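Local atomic coordinates of oxidoreductase, putative (Neosartorya fumigata, PDB entry 6SKX), a protein that probably catalyses NADPH-dependent reductive amination, converting carbonyl compounds to amines, as an oxidoreductase built around a Rossmann-type nucleotide-binding domain. Residues Met1-Ile6 with Asn56-Ile61. Numbering follows the deposited sequence.
Sequences MSSVSI and NASDLI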
ATOM      1  N   MET A   1      23.345  11.363  34.987  1.00 84.28           N
ATOM      2  CA  MET A   1      22.461  12.466  35.473  1.00 87.69           C
ATOM      3  C   MET A   1      21.025  11.954  35.779  1.00 79.90           C
ATOM      4  O   MET A   1      20.608  12.173  36.933  1.00 87.59           O
ATOM      5  CB  MET A   1      22.429  13.655  34.497  1.00 91.30           C
ATOM      6  CG  MET A   1      23.575  14.680  34.684  1.00 88.54           C
ATOM      7  SD  MET A   1      23.675  15.574  36.314  1.00 82.68           S
ATOM      8  CE  MET A   1      25.009  14.666  37.098  1.00 74.19           C
ATOM      9  N   SER A   2      20.343  11.275  34.848  1.00 58.70           N
ATOM     10  CA  SER A   2      19.016  10.674  35.153  1.00 48.41           C
ATOM     11  C   SER A   2      19.050   9.164  34.896  1.00 50.84           C
ATOM     12  O   SER A   2      20.029   8.691  34.351  1.00 45.48           O
ATOM     13  CB  SER A   2      17.876  11.330  34.444  1.00 58.05           C
ATOM     14  OG  SER A   2      16.648  10.971  35.053  1.00 47.51           O
ATOM     15  N   SER A   3      17.987   8.451  35.261  1.00 47.69           N
ATOM     16  CA  SER A   3      17.993   6.978  35.122  1.00 49.44           C
ATOM     17  C   SER A   3      16.760   6.459  34.385  1.00 45.22           C
ATOM     18  O   SER A   3      15.825   7.210  34.190  1.00 45.96           O
ATOM     19  CB  SER A   3      18.099   6.336  36.464  1.00 48.46           C
ATOM     20  OG  SER A   3      16.857   6.387  37.126  1.00 45.71           O
ATOM     21  N   VAL A   4      16.802   5.178  34.035  1.00 43.61           N
ATOM     22  CA  VAL A   4      15.706   4.454  33.345  1.00 39.28           C
ATOM     23  C   VAL A   4      15.908   2.958  33.586  1.00 39.66           C
ATOM     24  O   VAL A   4      17.021   2.559  33.822  1.00 44.69           O
ATOM     25  CB  VAL A   4      15.682   4.810  31.851  1.00 46.17           C
ATOM     26  CG1 VAL A   4      16.714   4.052  31.051  1.00 47.14           C
ATOM     27  CG2 VAL A   4      14.313   4.620  31.252  1.00 58.42           C
ATOM     28  N   SER A   5      14.841   2.178  33.579  1.00 39.06           N
ATOM     29  CA  SER A   5      14.931   0.704  33.733  1.00 42.55           C
ATOM     30  C   SER A   5      14.134   0.053  32.602  1.00 38.04           C
ATOM     31  O   SER A   5      12.966   0.436  32.447  1.00 45.23           O
ATOM     32  CB  SER A   5      14.386   0.294  35.084  1.00 42.32           C
ATOM     33  OG  SER A   5      14.630  -1.054  35.308  1.00 39.44           O
ATOM     34  N   ILE A   6      14.741  -0.827  31.804  1.00 45.01           N
ATOM     35  CA  ILE A   6      14.119  -1.413  30.572  1.00 44.81           C
ATOM     36  C   ILE A   6      13.821  -2.887  30.850  1.00 49.50           C
ATOM     37  O   ILE A   6      14.726  -3.599  31.335  1.00 44.69           O
ATOM     38  CB  ILE A   6      15.068  -1.319  29.363  1.00 52.77           C
ATOM     39  CG1 ILE A   6      15.618   0.092  29.119  1.00 56.59           C
ATOM     40  CG2 ILE A   6      14.436  -1.924  28.120  1.00 52.12           C
ATOM     41  CD1 ILE A   6      14.595   1.069  28.705  1.00 61.28           C
ATOM     42  N   ASN A  56      12.950  -1.747  41.172  1.00 47.83           N
ATOM     43  CA  ASN A  56      13.650  -0.862  42.142  1.00 52.02           C
ATOM     44  C   ASN A  56      14.801  -0.070  41.496  1.00 51.33           C
ATOM     45  O   ASN A  56      15.230   0.878  42.149  1.00 47.68           O
ATOM     46  CB  ASN A  56      14.059  -1.610  43.414  1.00 55.38           C
ATOM     47  CG  ASN A  56      12.855  -1.906  44.292  1.00 59.94           C
ATOM     48  OD1 ASN A  56      12.609  -3.055  44.627  1.00 63.46           O
ATOM     49  ND2 ASN A  56      12.034  -0.902  44.580  1.00 56.64           N
ATOM     50  N   ALA A  57      15.235  -0.407  40.285  1.00 48.16           N
ATOM     51  CA  ALA A  57      16.391   0.284  39.669  1.00 49.15           C
ATOM     52  C   ALA A  57      16.059   1.717  39.252  1.00 47.46           C
ATOM     53  O   ALA A  57      16.987   2.496  39.137  1.00 51.52           O
ATOM     54  CB  ALA A  57      16.913  -0.513  38.509  1.00 50.72           C
ATOM     55  N   SER A  58      14.785   2.028  39.033  1.00 44.94           N
ATOM     56  CA  SER A  58      14.401   3.390  38.596  1.00 46.77           C
ATOM     57  C   SER A  58      12.915   3.634  38.835  1.00 43.09           C
ATOM     58  O   SER A  58      12.191   2.678  38.978  1.00 47.10           O
ATOM     59  CB  SER A  58      14.708   3.552  37.135  1.00 42.50           C
ATOM     60  OG  SER A  58      14.470   4.871  36.716  1.00 40.25           O
ATOM     61  N   ASP A  59      12.524   4.897  38.942  1.00 46.13           N
ATOM     62  CA  ASP A  59      11.080   5.258  38.967  1.00 48.97           C
ATOM     63  C   ASP A  59      10.477   5.227  37.545  1.00 49.51           C
ATOM     64  O   ASP A  59       9.227   5.148  37.446  1.00 46.37           O
ATOM     65  CB  ASP A  59      10.876   6.620  39.657  1.00 49.87           C
ATOM     66  CG  ASP A  59      10.757   6.519  41.175  1.00 51.07           C
ATOM     67  OD1 ASP A  59      10.851   5.359  41.686  1.00 46.73           O
ATOM     68  OD2 ASP A  59      10.581   7.595  41.842  1.00 48.82           O
ATOM     69  N   LEU A  60      11.312   5.304  36.509  1.00 51.02           N
ATOM     70  CA  LEU A  60      10.852   5.252  35.096  1.00 45.94           C
ATOM     71  C   LEU A  60      11.176   3.870  34.524  1.00 43.63           C
ATOM     72  O   LEU A  60      12.336   3.566  34.317  1.00 46.63           O
ATOM     73  CB  LEU A  60      11.511   6.375  34.299  1.00 48.16           C
ATOM     74  CG  LEU A  60      11.083   6.499  32.841  1.00 48.37           C
ATOM     75  CD1 LEU A  60       9.583   6.641  32.720  1.00 49.05           C
ATOM     76  CD2 LEU A  60      11.781   7.668  32.182  1.00 46.31           C
ATOM     77  N   ILE A  61      10.136   3.094  34.268  1.00 41.00           N
ATOM     78  CA  ILE A  61      10.186   1.700  33.802  1.00 45.70           C
ATOM     79  C   ILE A  61       9.616   1.646  32.384  1.00 47.26           C
ATOM     80  O   ILE A  61       8.494   2.075  32.220  1.00 48.79           O
ATOM     81  CB  ILE A  61       9.413   0.857  34.827  1.00 53.14           C
ATOM     82  CG1 ILE A  61      10.161   0.839  36.168  1.00 48.69           C
ATOM     83  CG2 ILE A  61       9.160  -0.549  34.315  1.00 49.15           C
ATOM     84  CD1 ILE A  61       9.212   0.719  37.284  1.00 62.87           C
TER
HETATM   85  O   HOH W   1      18.879   2.473  36.585  1.00 49.07           O
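Ser5 and Ile61 form a parallel beta bridge in the Rossmann-type sheet of the NADP-binding domain, joining the first strand, 3-7, to strand 60-63; both strands run on toward Leu9 and Leu65, residues that bind NADP(+) in this protein. The bridge is a compact example of parallel pairing: Ser5 N donates to Leu60 O over 3.0 Å, with the amide nitrogen almost in line with the C=O bond of Leu60, while the angle at the hydrogen is 148°. One residue further along, the alpha carbon of Ile61 brings its hydrogen to Ser5 O (CA to O, 3.3 Å), and Ser5 also pairs through its backbone with Ile62.

Where residues 57-59 lead into the second strand, side chains take over from the backbone. Ser58 OG, anti to its own backbone N (chi1 -175°), accepts from Leu60 N at 3.2 Å, the bond of an ST turn. The same oxygen meets Ser3 OG at 2.9 Å in a hydroxyl-to-hydroxyl hydrogen bond, and Ser58 CB packs against Ser5 CB at 3.9 Å. Ser5 OG instead bonds to Gly54 O and comes up to the methyl of Ala57. Elsewhere in the contact, Val4 CG2, anti to its backbone N, touches Leu60 CG at 4.1 Å, the two side chains crossing at a slant; Phe20 of helix 11-22 also packs on Val4. A water donates to Ala57 O at 3.2 Å and, weakly, to Val4 O, adding a solvent link between the segments.

The strands are thus joined by polar side chains before their backbones pair: with two hydrogen-bond partners, Ser3 OG and Leu60 N, the Ser58 hydroxyl couples the turn ahead of strand 60-63 directly to the start of strand 3-7.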